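Local coordinates for hypothetical exported protein (Streptococcus pyogenes, PDB 3PSQ) that is a class B sortase involved in pilus assembly, probably acting as a cysteine transpeptidase that joins proteins through an acyl-thioester intermediate, at residues Lys112-Phe115 against Asn116-Glu120. Residues are numbered along the deposited sequence; the frame is centred on the assembly and turned at random. Where two conformers were deposited one is given.
Sequences KSFF and NKHKE. With ZN (zinc ion), chain K; EDO (1,2-ethanediol), chain C.
The short helix 112-117 of the sortase fold ends at His118, which binds a zinc ion, and the Phe114 side chain lies against that histidine one turn later. The helix leads into strand 120-125 of the sheet. Its backbone bonds run from Asn116 N to Lys112 O (2.8 Å) and from His118 N to Phe114 O (3.1 Å). Lys117 N is shared between Ser113 O and Phe114 O, and both bonds are weak. His118 is the first residue to leave helical geometry.

His118 CD2 sits over the centre of one face of the Phe114 ring, 3.5 Å from Phe114 CE1. The two rings are oblique, with planes 45° apart. Phe114 CG is anti to its backbone N (chi1 -170°), which swings the ring toward the helix end. Phe109 meets the Phe114 ring edge-to-face. Lys117 CB lies above one face of the imidazole, toward its rim.

Phe115 is buried, and its side chain touches Gln172 of strand 170-173. Asn116 OD1 approaches the edge of the Phe115 ring, 3.7 Å from Phe115 CD2. Phe115 O accepts a hydrogen bond from Arg174, which ties the end of the helix to the loop after that strand.

At the start of the helix, a 1,2-ethanediol, probably from the crystallisation liquor, takes nearly straight hydrogen bonds from Lys112 N and Ser113 N. At the other end, His118 NE2 binds zinc at 2.1 Å, and three waters are also bound to the metal.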
loop_
_atom_site.group_PDB
_atom_site.type_symbol
_atom_site.label_atom_id
_atom_site.label_comp_id
_atom_site.label_asym_id
_atom_site.label_seq_id
_atom_site.Cartn_x
_atom_site.Cartn_y
_atom_site.Cartn_z
ATOM N N LYS A 112 0.486 17.936 8.399
ATOM C CA LYS A 112 -0.652 18.644 7.769
ATOM C C LYS A 112 -0.329 19.207 6.392
ATOM O O LYS A 112 -0.983 18.872 5.410
ATOM C CB LYS A 112 -1.198 19.767 8.672
ATOM C CG LYS A 112 -2.524 20.366 8.168
ATOM C CD LYS A 112 -3.046 21.461 9.115
ATOM C CE LYS A 112 -4.386 22.052 8.605
ATOM N NZ LYS A 112 -4.774 23.355 9.272
ATOM N N SER A 113 0.693 20.049 6.315
ATOM C CA SER A 113 1.066 20.667 5.051
ATOM C C SER A 113 1.407 19.625 3.979
ATOM O O SER A 113 0.991 19.761 2.811
ATOM C CB SER A 113 2.235 21.640 5.254
ATOM O OG SER A 113 2.845 21.970 4.015
ATOM N N PHE A 114 2.160 18.583 4.350
ATOM C CA PHE A 114 2.499 17.511 3.400
ATOM C C PHE A 114 1.249 16.740 2.931
ATOM O O PHE A 114 1.075 16.472 1.756
ATOM C CB PHE A 114 3.542 16.542 3.999
ATOM C CG PHE A 114 4.118 15.568 2.988
ATOM C CD1 PHE A 114 5.309 15.853 2.333
ATOM C CD2 PHE A 114 3.450 14.380 2.675
ATOM C CE1 PHE A 114 5.832 14.988 1.400
ATOM C CE2 PHE A 114 3.973 13.495 1.727
ATOM C CZ PHE A 114 5.157 13.810 1.085
ATOM N N PHE A 115 0.393 16.387 3.874
ATOM C CA PHE A 115 -0.857 15.709 3.583
ATOM C C PHE A 115 -1.808 16.514 2.704
ATOM O O PHE A 115 -2.457 15.963 1.828
ATOM C CB PHE A 115 -1.560 15.385 4.888
ATOM C CG PHE A 115 -2.817 14.590 4.709
ATOM C CD1 PHE A 115 -2.762 13.195 4.530
ATOM C CD2 PHE A 115 -4.065 15.234 4.704
ATOM C CE1 PHE A 115 -3.931 12.455 4.366
ATOM C CE2 PHE A 115 -5.235 14.501 4.526
ATOM C CZ PHE A 115 -5.173 13.098 4.356
ATOM N N ASN A 116 -1.909 17.824 2.942
ATOM C CA ASN A 116 -2.714 18.672 2.049
ATOM C C ASN A 116 -2.068 18.879 0.673
ATOM O O ASN A 116 -2.760 19.153 -0.295
ATOM C CB ASN A 116 -3.028 20.034 2.678
ATOM C CG ASN A 116 -3.921 19.934 3.915
ATOM O OD1 ASN A 116 -4.564 18.909 4.172
ATOM N ND2 ASN A 116 -3.953 21.014 4.697
ATOM N N LYS A 117 -0.751 18.750 0.560
ATOM C CA LYS A 117 -0.123 19.017 -0.740
ATOM C C LYS A 117 -0.118 17.832 -1.697
ATOM O O LYS A 117 -0.264 17.989 -2.920
ATOM C CB LYS A 117 1.298 19.566 -0.572
ATOM C CG LYS A 117 1.790 20.288 -1.857
ATOM C CD LYS A 117 3.234 20.754 -1.790
ATOM C CE LYS A 117 3.756 21.127 -3.207
ATOM N NZ LYS A 117 4.656 20.089 -3.818
ATOM N N HIS A 118 0.037 16.636 -1.139
ATOM C CA HIS A 118 0.195 15.408 -1.932
ATOM C C HIS A 118 -0.988 14.507 -1.652
ATOM O O HIS A 118 -1.167 14.033 -0.517
ATOM C CB HIS A 118 1.511 14.750 -1.540
ATOM C CG HIS A 118 2.693 15.649 -1.722
ATOM N ND1 HIS A 118 3.179 15.985 -2.970
ATOM C CD2 HIS A 118 3.479 16.289 -0.826
ATOM C CE1 HIS A 118 4.225 16.781 -2.841
ATOM N NE2 HIS A 118 4.437 16.969 -1.547
ATOM N N LYS A 119 -1.812 14.297 -2.672
ATOM C CA LYS A 119 -3.184 13.824 -2.475
ATOM C C LYS A 119 -3.510 12.593 -3.299
ATOM O O LYS A 119 -4.622 12.086 -3.248
ATOM C CB LYS A 119 -4.157 14.934 -2.874
ATOM C CG LYS A 119 -4.170 16.109 -1.951
ATOM C CD LYS A 119 -4.732 17.316 -2.682
ATOM C CE LYS A 119 -5.505 18.201 -1.724
ATOM N NZ LYS A 119 -6.502 18.967 -2.529
ATOM N N GLU A 120 -2.551 12.121 -4.083
ATOM C CA GLU A 120 -2.818 10.979 -4.912
ATOM C C GLU A 120 -1.583 10.058 -5.025
ATOM O O GLU A 120 -0.446 10.473 -4.813
ATOM C CB GLU A 120 -3.254 11.459 -6.295
ATOM C CG GLU A 120 -2.245 12.424 -6.893
ATOM C CD GLU A 120 -2.689 13.011 -8.206
ATOM O OE1 GLU A 120 -3.412 14.037 -8.166
ATOM O OE2 GLU A 120 -2.295 12.453 -9.261
HETATM ZN ZN ZN K . 6.226 18.006 -1.848
HETATM C C1 EDO C . 1.616 19.967 11.077
HETATM O O1 EDO C . 1.212 18.595 11.222
HETATM C C2 EDO C . 2.700 20.133 9.997
HETATM O O2 EDO C . 2.121 20.718 8.815
HETATM O O HOH W 1 5.862 18.552 0.185
HETATM O O HOH W 2 8.243 16.453 -1.360
HETATM O O HOH W 3 6.786 17.583 -4.267
#